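Local atomic coordinates of SidF, inhibitor of growth family, member 3 (Legionella pneumophila subsp. pneumophila, PDB entry 4FYE), a protein that probably removes the 3-phosphate from membrane phosphoinositides, acting as a phosphoinositide phosphatase of the bacterial pathogen Legionella. Residues A[364-369]-A[420-425]; A[371-376]-A[650-655]; A[375-380]-A[414-419]; A[656-661]-A[702-707]. The protein carries 1 engineered substitution. All blocks are in the same frame, centred on the assembly; numbering follows the deposited sequence.

Interaction 1: A[364-369]-A[420-425]; sequences AGQRVA and NWFRQV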
# COMPACT_ATOMS: atom_id res chain seq x y z
N ALA A 364 3.22 -11.72 -12.43
CA ALA A 364 2.64 -13.01 -12.16
C ALA A 364 3.16 -14.07 -13.07
O ALA A 364 3.28 -15.23 -12.64
CB ALA A 364 1.16 -12.91 -12.32
N GLY A 365 3.48 -13.73 -14.32
CA GLY A 365 3.95 -14.82 -15.24
C GLY A 365 5.43 -15.18 -15.27
O GLY A 365 5.81 -16.06 -15.99
N GLN A 366 6.27 -14.45 -14.53
CA GLN A 366 7.73 -14.51 -14.64
C GLN A 366 8.28 -15.89 -14.41
O GLN A 366 7.85 -16.59 -13.53
CB GLN A 366 8.33 -13.63 -13.58
CG GLN A 366 9.72 -13.14 -13.89
CD GLN A 366 10.22 -12.16 -12.88
OE1 GLN A 366 11.35 -12.29 -12.42
NE2 GLN A 366 9.40 -11.15 -12.55
N ARG A 367 9.30 -16.29 -15.17
CA ARG A 367 9.77 -17.66 -15.12
C ARG A 367 11.15 -17.88 -14.53
O ARG A 367 11.56 -19.02 -14.31
CB ARG A 367 9.68 -18.30 -16.52
CG ARG A 367 8.25 -18.58 -16.88
CD ARG A 367 8.14 -19.70 -17.84
NE ARG A 367 6.78 -20.22 -17.86
CZ ARG A 367 6.02 -20.26 -18.95
NH1 ARG A 367 6.48 -19.77 -20.11
NH2 ARG A 367 4.80 -20.77 -18.86
N VAL A 368 11.90 -16.82 -14.36
CA VAL A 368 13.15 -16.94 -13.67
C VAL A 368 13.13 -15.94 -12.52
O VAL A 368 12.47 -14.91 -12.62
CB VAL A 368 14.34 -16.63 -14.58
CG1 VAL A 368 14.47 -17.74 -15.61
CG2 VAL A 368 14.24 -15.24 -15.17
N ALA A 369 13.86 -16.27 -11.44
CA ALA A 369 13.87 -15.43 -10.23
C ALA A 369 12.41 -15.16 -9.86
O ALA A 369 12.04 -14.05 -9.44
CB ALA A 369 14.62 -14.12 -10.49
N ASN A 420 8.29 -4.65 -13.56
CA ASN A 420 9.74 -4.90 -13.65
C ASN A 420 10.10 -5.25 -15.10
O ASN A 420 9.35 -5.03 -16.03
CB ASN A 420 10.16 -6.00 -12.68
CG ASN A 420 9.61 -7.35 -13.11
OD1 ASN A 420 9.72 -8.36 -12.40
ND2 ASN A 420 9.01 -7.38 -14.29
N TRP A 421 11.31 -5.75 -15.32
CA TRP A 421 11.80 -5.93 -16.67
C TRP A 421 11.02 -7.02 -17.38
O TRP A 421 11.01 -7.12 -18.60
CB TRP A 421 13.27 -6.20 -16.61
CG TRP A 421 13.96 -6.25 -17.97
CD1 TRP A 421 14.43 -5.19 -18.75
CD2 TRP A 421 14.23 -7.44 -18.77
NE1 TRP A 421 14.96 -5.64 -19.94
CE2 TRP A 421 14.92 -6.98 -19.98
CE3 TRP A 421 14.02 -8.80 -18.59
CZ2 TRP A 421 15.33 -7.87 -20.97
CZ3 TRP A 421 14.46 -9.69 -19.60
CH2 TRP A 421 15.09 -9.23 -20.75
N PHE A 422 10.34 -7.88 -16.64
CA PHE A 422 9.61 -8.96 -17.23
C PHE A 422 8.16 -8.64 -17.52
O PHE A 422 7.48 -9.49 -18.00
CB PHE A 422 9.79 -10.28 -16.44
CG PHE A 422 11.27 -10.67 -16.20
CD1 PHE A 422 11.95 -11.49 -17.10
CD2 PHE A 422 11.96 -10.25 -15.04
CE1 PHE A 422 13.30 -11.86 -16.88
CE2 PHE A 422 13.28 -10.62 -14.81
CZ PHE A 422 13.96 -11.41 -15.73
N ARG A 423 7.73 -7.39 -17.35
CA ARG A 423 6.30 -7.04 -17.35
C ARG A 423 5.55 -7.43 -18.64
O ARG A 423 4.35 -7.68 -18.62
CB ARG A 423 6.10 -5.51 -17.02
CG ARG A 423 6.24 -4.56 -18.23
CD ARG A 423 6.40 -3.08 -17.87
NE ARG A 423 7.79 -3.08 -17.67
CZ ARG A 423 8.74 -2.57 -18.43
NH1 ARG A 423 8.55 -1.73 -19.49
NH2 ARG A 423 9.92 -2.87 -17.99
N GLN A 424 6.25 -7.47 -19.77
CA GLN A 424 5.58 -7.75 -21.06
C GLN A 424 6.61 -8.12 -22.07
O GLN A 424 7.06 -7.31 -22.87
CB GLN A 424 4.74 -6.60 -21.60
CG GLN A 424 3.78 -7.04 -22.77
CD GLN A 424 2.55 -7.80 -22.23
OE1 GLN A 424 2.48 -8.08 -21.05
NE2 GLN A 424 1.60 -8.14 -23.10
N VAL A 425 7.00 -9.36 -22.01
CA VAL A 425 8.07 -9.96 -22.80
C VAL A 425 7.58 -10.20 -24.25
O VAL A 425 6.37 -10.32 -24.51
CB VAL A 425 8.27 -11.26 -22.01
CG1 VAL A 425 7.88 -12.58 -22.75
CG2 VAL A 425 9.47 -11.18 -21.09
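Gln366 carries the contact, working on Asn420 and Phe422 at once. It belongs to the loop between strand 353-360 and helix 373-387; its partners lie in the loop after strand 402-416. Its CG lies anti to the backbone N (chi1 -156°) and the chain then runs straight on, which lays the side chain across the aromatic residue at about a right angle. Gln366 CG stands 4.1 Å from the centroid of the Phe422 ring, an off-centre CH-pi contact. Further out, Gln366 CD comes to 3.4 Å from Phe422 CD2, with the amide plane tilted just 21° from the ring plane. Gln366 NE2 donates to Asn420 OD1 over 2.8 Å, but an N-H...O angle of 122° makes this bond weak. Two residues later, Val368 CG2 meets Phe422 CZ at 3.9 Å. The partner segment opens with a type I beta turn, Asn420 to Arg423, tightened by Arg423 NE and NH2, which both grip Asn420 O side-on. Backbone bonds of Gly365 with Asp433 and Arg367 with Leu431 tie the loops nearby. Between these two segments the weak, bent amide bond leaves most of the contact to Gln366 and Val368 packing on Phe422.

Interaction 2: A[371-376]-A[650-655]; sequences ENQKEQ and NDRGQR. With PO4 (phosphate ion), chain B.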
# COMPACT_ATOMS: atom_id res chain seq x y z
N GLU A 371 10.26 -16.02 -7.54
CA GLU A 371 9.77 -15.77 -6.17
C GLU A 371 8.25 -15.97 -5.97
O GLU A 371 7.62 -15.20 -5.22
CB GLU A 371 10.19 -14.37 -5.70
CG GLU A 371 11.70 -14.15 -5.62
CD GLU A 371 12.08 -12.68 -5.41
OE1 GLU A 371 11.20 -11.90 -4.95
OE2 GLU A 371 13.24 -12.28 -5.68
N ASN A 372 7.64 -16.95 -6.64
CA ASN A 372 6.24 -17.26 -6.40
C ASN A 372 5.27 -16.10 -6.71
O ASN A 372 4.21 -15.92 -6.08
CB ASN A 372 6.05 -17.85 -4.99
CG ASN A 372 6.92 -19.08 -4.76
OD1 ASN A 372 6.59 -20.18 -5.19
ND2 ASN A 372 8.08 -18.87 -4.14
N GLN A 373 5.65 -15.33 -7.72
CA GLN A 373 4.85 -14.26 -8.19
C GLN A 373 3.57 -14.80 -8.80
O GLN A 373 2.52 -14.13 -8.74
CB GLN A 373 5.64 -13.39 -9.15
CG GLN A 373 6.58 -12.42 -8.44
CD GLN A 373 7.49 -11.65 -9.40
OE1 GLN A 373 8.45 -12.20 -9.96
NE2 GLN A 373 7.18 -10.38 -9.60
N LYS A 374 3.58 -16.02 -9.27
CA LYS A 374 2.37 -16.56 -9.86
C LYS A 374 1.31 -16.83 -8.79
O LYS A 374 0.15 -16.44 -8.96
CB LYS A 374 2.63 -17.76 -10.81
CG LYS A 374 1.38 -18.56 -11.21
CD LYS A 374 1.30 -18.86 -12.71
CE LYS A 374 1.02 -20.33 -13.06
NZ LYS A 374 -0.33 -20.89 -12.74
N GLU A 375 1.73 -17.42 -7.67
CA GLU A 375 0.79 -17.63 -6.54
C GLU A 375 0.35 -16.32 -5.92
O GLU A 375 -0.82 -16.14 -5.58
CB GLU A 375 1.37 -18.56 -5.48
CG GLU A 375 1.46 -20.01 -5.95
CD GLU A 375 2.61 -20.26 -6.97
OE1 GLU A 375 3.77 -19.79 -6.80
OE2 GLU A 375 2.34 -20.97 -7.96
N GLN A 376 1.27 -15.37 -5.81
CA GLN A 376 0.93 -14.06 -5.19
C GLN A 376 -0.18 -13.44 -5.95
O GLN A 376 -0.98 -12.68 -5.39
CB GLN A 376 2.10 -13.10 -5.20
CG GLN A 376 3.28 -13.57 -4.39
CD GLN A 376 4.44 -12.58 -4.47
OE1 GLN A 376 5.63 -12.95 -4.66
NE2 GLN A 376 4.11 -11.33 -4.33
N ASN A 650 8.35 -3.29 -0.08
CA ASN A 650 9.47 -2.37 0.04
C ASN A 650 9.79 -1.61 -1.25
O ASN A 650 10.20 -0.46 -1.21
CB ASN A 650 10.71 -3.08 0.57
CG ASN A 650 10.61 -3.38 2.04
OD1 ASN A 650 10.04 -2.61 2.80
ND2 ASN A 650 11.16 -4.51 2.45
N ASP A 651 9.67 -2.28 -2.38
CA ASP A 651 10.19 -1.73 -3.62
C ASP A 651 9.18 -1.31 -4.68
O ASP A 651 8.92 -0.13 -4.84
CB ASP A 651 11.22 -2.69 -4.19
CG ASP A 651 12.09 -3.31 -3.11
OD1 ASP A 651 12.87 -2.58 -2.48
OD2 ASP A 651 11.99 -4.53 -2.89
N ARG A 652 8.62 -2.26 -5.41
CA ARG A 652 7.73 -1.93 -6.51
C ARG A 652 6.46 -1.21 -6.06
O ARG A 652 6.02 -0.27 -6.70
CB ARG A 652 7.35 -3.19 -7.29
CG ARG A 652 8.27 -3.50 -8.45
CD ARG A 652 8.08 -4.91 -8.94
NE ARG A 652 8.02 -5.87 -7.85
CZ ARG A 652 7.89 -7.18 -8.02
NH1 ARG A 652 7.81 -7.68 -9.23
NH2 ARG A 652 7.84 -7.97 -6.97
N GLY A 653 5.90 -1.66 -4.96
CA GLY A 653 4.66 -1.09 -4.39
C GLY A 653 4.83 0.32 -3.89
O GLY A 653 3.95 1.19 -4.08
N GLN A 654 5.97 0.60 -3.27
CA GLN A 654 6.32 1.98 -2.89
C GLN A 654 6.37 2.95 -4.07
O GLN A 654 6.00 4.15 -3.93
CB GLN A 654 7.73 2.04 -2.23
CG GLN A 654 7.78 1.46 -0.84
CD GLN A 654 6.59 1.95 -0.04
OE1 GLN A 654 6.51 3.11 0.32
NE2 GLN A 654 5.64 1.07 0.20
N ARG A 655 6.90 2.48 -5.19
CA ARG A 655 6.97 3.34 -6.34
C ARG A 655 5.56 3.59 -6.94
O ARG A 655 5.27 4.68 -7.44
CB ARG A 655 7.88 2.79 -7.45
CG ARG A 655 9.31 2.33 -7.17
CD ARG A 655 10.38 3.14 -6.37
NE ARG A 655 10.60 4.49 -6.70
CZ ARG A 655 11.79 5.12 -6.87
NH1 ARG A 655 12.96 4.53 -6.80
NH2 ARG A 655 11.77 6.44 -7.12
P PO4 B . 9.13 -5.87 -4.14
O1 PO4 B . 9.12 -5.12 -5.48
O2 PO4 B . 8.34 -7.16 -4.25
O3 PO4 B . 10.52 -6.28 -3.64
O4 PO4 B . 8.50 -4.97 -3.06
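The phosphate-binding P-loop of a CX5R-type phosphatase supplies Arg652 here, and Gln373 meets it from the opposing helix. Ser646 stands where such a motif has its cysteine, six residues before the arginine, consistent with its being the engineered position. A phosphate ion, probably from the crystallisation liquor, sits in the loop. Arg652 holds it by three bonds: the backbone N to O1 at 2.9 Å, NE to the same O1 at 2.7 Å, and NH2 to O2 at 2.9 Å, nearly straight at 167°. A bend at chi3 (-45°) turns the guanidinium back so that its NE/NH2 edge faces the ion, letting NE and the residue's own backbone N share one oxygen. Asp651 N adds a bond to O4 at 3.0 Å, and Ser646 OG and Lys647 N also bond to the ion. On the NH1 side, the end of the Gln373 side chain meets the edge of the guanidinium, the amide and guanidinium planes 57° apart. Gln373 is thus a second-shell neighbour of the phosphate. The loop leads from strand 641-645 into helix 652-668, whose N-terminal end faces the ion. Helix 373-387 begins across from it, Val419 lies against Arg652, and helix 701-712 packs against Asn650.

Interaction 3: A[375-380]-A[414-419]; sequences EQFEYV and MSSWGV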
# COMPACT_ATOMS: atom_id res chain seq x y z
N GLU A 375 1.73 -17.42 -7.67
CA GLU A 375 0.79 -17.63 -6.54
C GLU A 375 0.35 -16.32 -5.92
O GLU A 375 -0.82 -16.14 -5.58
CB GLU A 375 1.37 -18.56 -5.48
CG GLU A 375 1.46 -20.01 -5.95
CD GLU A 375 2.61 -20.26 -6.97
OE1 GLU A 375 3.77 -19.79 -6.80
OE2 GLU A 375 2.34 -20.97 -7.96
N GLN A 376 1.27 -15.37 -5.81
CA GLN A 376 0.93 -14.06 -5.19
C GLN A 376 -0.18 -13.44 -5.95
O GLN A 376 -0.98 -12.68 -5.39
CB GLN A 376 2.10 -13.10 -5.20
CG GLN A 376 3.28 -13.57 -4.39
CD GLN A 376 4.44 -12.58 -4.47
OE1 GLN A 376 5.63 -12.95 -4.66
NE2 GLN A 376 4.11 -11.33 -4.33
N PHE A 377 -0.26 -13.80 -7.22
CA PHE A 377 -1.37 -13.33 -8.03
C PHE A 377 -2.52 -14.27 -7.77
O PHE A 377 -3.59 -13.85 -7.32
CB PHE A 377 -1.01 -13.25 -9.52
CG PHE A 377 -2.22 -13.23 -10.43
CD1 PHE A 377 -3.04 -12.13 -10.47
CD2 PHE A 377 -2.54 -14.33 -11.19
CE1 PHE A 377 -4.16 -12.09 -11.29
CE2 PHE A 377 -3.68 -14.33 -12.01
CZ PHE A 377 -4.49 -13.19 -12.06
N GLU A 378 -2.28 -15.54 -8.02
CA GLU A 378 -3.37 -16.51 -8.05
C GLU A 378 -4.11 -16.73 -6.72
O GLU A 378 -5.34 -16.72 -6.72
CB GLU A 378 -2.91 -17.81 -8.66
CG GLU A 378 -3.53 -17.99 -10.03
CD GLU A 378 -2.94 -19.16 -10.80
OE1 GLU A 378 -3.01 -20.33 -10.32
OE2 GLU A 378 -2.43 -18.91 -11.92
N TYR A 379 -3.40 -16.84 -5.60
CA TYR A 379 -4.04 -17.11 -4.32
C TYR A 379 -4.83 -15.92 -3.79
O TYR A 379 -5.84 -16.09 -3.09
CB TYR A 379 -2.99 -17.48 -3.29
CG TYR A 379 -2.36 -18.83 -3.50
CD1 TYR A 379 -2.47 -19.50 -4.72
CD2 TYR A 379 -1.66 -19.45 -2.48
CE1 TYR A 379 -1.91 -20.75 -4.92
CE2 TYR A 379 -1.05 -20.67 -2.71
CZ TYR A 379 -1.20 -21.29 -3.92
OH TYR A 379 -0.68 -22.49 -4.11
N VAL A 380 -4.35 -14.73 -4.09
CA VAL A 380 -4.91 -13.55 -3.48
C VAL A 380 -6.16 -13.26 -4.27
O VAL A 380 -7.25 -13.09 -3.70
CB VAL A 380 -3.90 -12.37 -3.46
CG1 VAL A 380 -4.63 -11.06 -3.24
CG2 VAL A 380 -2.81 -12.56 -2.41
N MET A 414 -9.55 -6.54 -8.37
CA MET A 414 -8.19 -6.84 -8.33
C MET A 414 -7.66 -6.72 -9.71
O MET A 414 -8.26 -7.29 -10.61
CB MET A 414 -7.95 -8.24 -7.84
CG MET A 414 -6.45 -8.44 -7.92
SD MET A 414 -6.03 -9.99 -7.21
CE MET A 414 -4.29 -10.09 -7.35
N SER A 415 -6.52 -6.00 -9.85
CA SER A 415 -5.77 -5.97 -11.14
C SER A 415 -4.33 -6.38 -10.95
O SER A 415 -3.80 -6.28 -9.88
CB SER A 415 -5.84 -4.60 -11.81
OG SER A 415 -5.31 -3.56 -10.99
N SER A 416 -3.65 -6.81 -12.00
CA SER A 416 -2.28 -7.19 -11.79
C SER A 416 -1.50 -6.89 -13.03
O SER A 416 -1.56 -7.65 -14.00
CB SER A 416 -2.23 -8.65 -11.46
OG SER A 416 -0.90 -9.00 -11.20
N TRP A 417 -0.80 -5.76 -13.04
CA TRP A 417 -0.05 -5.42 -14.24
C TRP A 417 1.33 -5.08 -13.81
O TRP A 417 1.52 -4.11 -13.04
CB TRP A 417 -0.60 -4.18 -14.89
CG TRP A 417 -1.86 -4.31 -15.69
CD1 TRP A 417 -2.03 -4.94 -16.93
CD2 TRP A 417 -3.15 -3.69 -15.38
NE1 TRP A 417 -3.33 -4.80 -17.36
CE2 TRP A 417 -4.05 -4.05 -16.49
CE3 TRP A 417 -3.63 -2.93 -14.35
CZ2 TRP A 417 -5.37 -3.66 -16.52
CZ3 TRP A 417 -4.96 -2.52 -14.39
CH2 TRP A 417 -5.82 -2.89 -15.43
N GLY A 418 2.29 -5.81 -14.39
CA GLY A 418 3.67 -5.82 -13.91
C GLY A 418 4.42 -4.53 -14.17
O GLY A 418 4.03 -3.72 -15.05
N VAL A 419 5.55 -4.36 -13.46
CA VAL A 419 6.30 -3.17 -13.63
C VAL A 419 7.83 -3.43 -13.85
O VAL A 419 8.59 -2.55 -14.25
CB VAL A 419 5.88 -2.36 -12.37
CG1 VAL A 419 6.86 -2.38 -11.30
CG2 VAL A 419 5.06 -1.11 -12.63
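Phe377 and Met414 form the closely packed half of this contact, with Ser416 beside them. Met414 is extended throughout, CG anti to the backbone N (chi1 177°), and this straight chain carries its CE methyl from the strand to the helix surface. There Met414 CE lies 3.9 Å from Phe377 CD1 and 3.8 Å from the carbonyl oxygen Phe377 O. The ring meets the strand again through Ser416, whose CB is 3.7 Å from Phe377 CD1. The OG of Ser416 is engaged by a hydrogen bond to Gln360 OE1, which anchors the serine to the next strand. Packing slackens one turn later: Val380 CG1 reaches Met414 CE at 4.2 Å, its single approach to the strand segment. On the far side of the helix Glu378 points its CB away from the strand and is partly exposed, its OE2 salt-bridged to Lys374. The short helix and strand axes run nearly antiparallel, at 165°, with a closest approach of 10.1 Å. Helix 373-387 therefore lies along the mixed four-stranded sheet. Gln360 NE2 of the adjacent strand 353-360 also donates to Gln376 O of the helix, whereas Gln440 at the start of helix 438-458 bonds to Met414 O and touches Phe377.

Interaction 4: A[656-661]-A[702-707]; sequences LAQKIV and TIQALH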
# COMPACT_ATOMS: atom_id res chain seq x y z
N LEU A 656 4.68 2.58 -6.91
CA LEU A 656 3.34 2.83 -7.30
C LEU A 656 2.73 3.85 -6.28
O LEU A 656 2.07 4.82 -6.72
CB LEU A 656 2.55 1.52 -7.35
CG LEU A 656 1.10 1.75 -7.74
CD1 LEU A 656 0.83 2.29 -9.19
CD2 LEU A 656 0.41 0.46 -7.45
N ALA A 657 2.95 3.66 -4.97
CA ALA A 657 2.39 4.63 -3.99
C ALA A 657 2.89 6.06 -4.26
O ALA A 657 2.13 7.05 -4.10
CB ALA A 657 2.67 4.21 -2.54
N GLN A 658 4.14 6.18 -4.75
CA GLN A 658 4.74 7.48 -5.07
C GLN A 658 4.01 8.12 -6.25
O GLN A 658 3.76 9.33 -6.26
CB GLN A 658 6.23 7.30 -5.46
CG GLN A 658 6.85 8.52 -6.17
CD GLN A 658 8.39 8.44 -6.56
OE1 GLN A 658 8.92 9.36 -7.23
NE2 GLN A 658 9.07 7.38 -6.18
N LYS A 659 3.73 7.34 -7.28
CA LYS A 659 2.96 7.84 -8.42
C LYS A 659 1.55 8.29 -7.97
O LYS A 659 1.05 9.35 -8.38
CB LYS A 659 2.90 6.71 -9.46
CG LYS A 659 3.61 6.96 -10.77
CD LYS A 659 5.09 7.09 -10.69
CE LYS A 659 5.73 7.30 -12.07
NZ LYS A 659 6.01 8.74 -12.50
N ILE A 660 0.90 7.55 -7.08
CA ILE A 660 -0.50 7.90 -6.76
C ILE A 660 -0.51 9.09 -5.84
O ILE A 660 -1.33 10.00 -6.01
CB ILE A 660 -1.19 6.73 -6.04
CG1 ILE A 660 -1.37 5.58 -7.01
CG2 ILE A 660 -2.51 7.15 -5.45
CD1 ILE A 660 -1.37 4.23 -6.32
N VAL A 661 0.39 9.12 -4.83
CA VAL A 661 0.32 10.19 -3.87
C VAL A 661 0.75 11.45 -4.60
O VAL A 661 0.15 12.49 -4.40
CB VAL A 661 1.24 10.02 -2.63
CG1 VAL A 661 0.74 10.87 -1.51
CG2 VAL A 661 1.19 8.64 -2.11
N THR A 702 11.53 10.45 0.06
CA THR A 702 11.97 10.52 1.44
C THR A 702 11.16 9.66 2.40
O THR A 702 11.75 8.94 3.21
CB THR A 702 12.41 11.95 1.90
OG1 THR A 702 11.50 12.49 2.80
CG2 THR A 702 12.60 12.86 0.76
N ILE A 703 9.83 9.62 2.25
CA ILE A 703 8.96 8.73 3.03
C ILE A 703 9.29 7.26 2.72
O ILE A 703 9.22 6.45 3.63
CB ILE A 703 7.43 9.05 2.84
CG1 ILE A 703 6.58 8.52 3.99
CG2 ILE A 703 6.84 8.50 1.52
CD1 ILE A 703 6.70 9.36 5.23
N GLN A 704 9.70 6.94 1.47
CA GLN A 704 10.07 5.60 1.10
C GLN A 704 11.33 5.18 1.85
O GLN A 704 11.41 4.07 2.31
CB GLN A 704 10.33 5.46 -0.43
CG GLN A 704 9.09 5.75 -1.24
CD GLN A 704 9.36 5.70 -2.72
OE1 GLN A 704 8.98 6.62 -3.46
NE2 GLN A 704 10.03 4.62 -3.17
N ALA A 705 12.30 6.07 2.01
CA ALA A 705 13.51 5.61 2.66
C ALA A 705 13.25 5.41 4.15
O ALA A 705 13.82 4.49 4.78
CB ALA A 705 14.67 6.54 2.40
N LEU A 706 12.34 6.21 4.70
CA LEU A 706 11.93 6.07 6.11
C LEU A 706 11.19 4.77 6.37
O LEU A 706 11.51 4.07 7.30
CB LEU A 706 10.95 7.19 6.46
CG LEU A 706 11.52 8.39 7.16
CD1 LEU A 706 10.40 9.10 7.90
CD2 LEU A 706 12.54 7.87 8.20
N HIS A 707 10.19 4.50 5.52
CA HIS A 707 9.40 3.28 5.54
C HIS A 707 10.34 2.11 5.43
O HIS A 707 10.24 1.22 6.25
CB HIS A 707 8.31 3.32 4.47
CG HIS A 707 7.82 1.98 4.01
ND1 HIS A 707 6.68 1.42 4.49
CD2 HIS A 707 8.34 1.07 3.09
CE1 HIS A 707 6.51 0.20 3.93
NE2 HIS A 707 7.52 -0.02 3.08
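Gln658 and Gln704 reach each other by different first torsions. In Gln658, CG is anti to the backbone N (chi1 164°), whereas in Gln704 it is anti to the carbonyl carbon (chi1 -63°); both chains are extended from there on. The two side chains cross at about a right angle, with their amide planes 56° apart. As modelled, Gln658 NE2 and Gln704 OE1 are separated by 2.8 Å, the end of the Gln704 side chain reaching the Gln658 side chain. This is a narrow contact: just 76 Å² is buried, and the closest CA atoms, those of the same two glutamines, are 8.4 Å apart. It joins helix 652-668, which follows the phosphate-binding loop, to helix 701-712. Ordinary helical bonds, such as His707 N to Ile703 O at 2.9 Å, hold the backbones that present the pair. Both glutamines are buried, so the meeting of their polar ends takes place in the protein interior. Behind Gln658, Leu656 and Ile660 pack on strand 641-645 of the four-stranded sheet; behind Gln704, Leu706 and His707 touch Leu185 of strand 184-189 in the six-stranded sheet.

In the fold
Interactions 1, 2 and 3 form one cluster, their centres 9 to 12 Å apart, whereas interaction 4 lies about 15 Å from interaction 2 and more than 20 Å from the others. Interactions 2 and 3 share Glu375 and Gln376 on helix 373-387; interactions 2 and 4 share helix 652-668. Along the chain interaction 3 falls within the span of interaction 1, interaction 2 crosses that span, and interaction 4 comes last. Gln366 approaches Gln373, and Val419 packs on Arg652, so the loops of interactions 1 and 3 border the phosphate site. The surroundings of the continuous phosphate-binding loop are thus drawn from distant parts of the sequence; interaction 4 joins the helix after it to helix 701-712, which touches the six-stranded sheet.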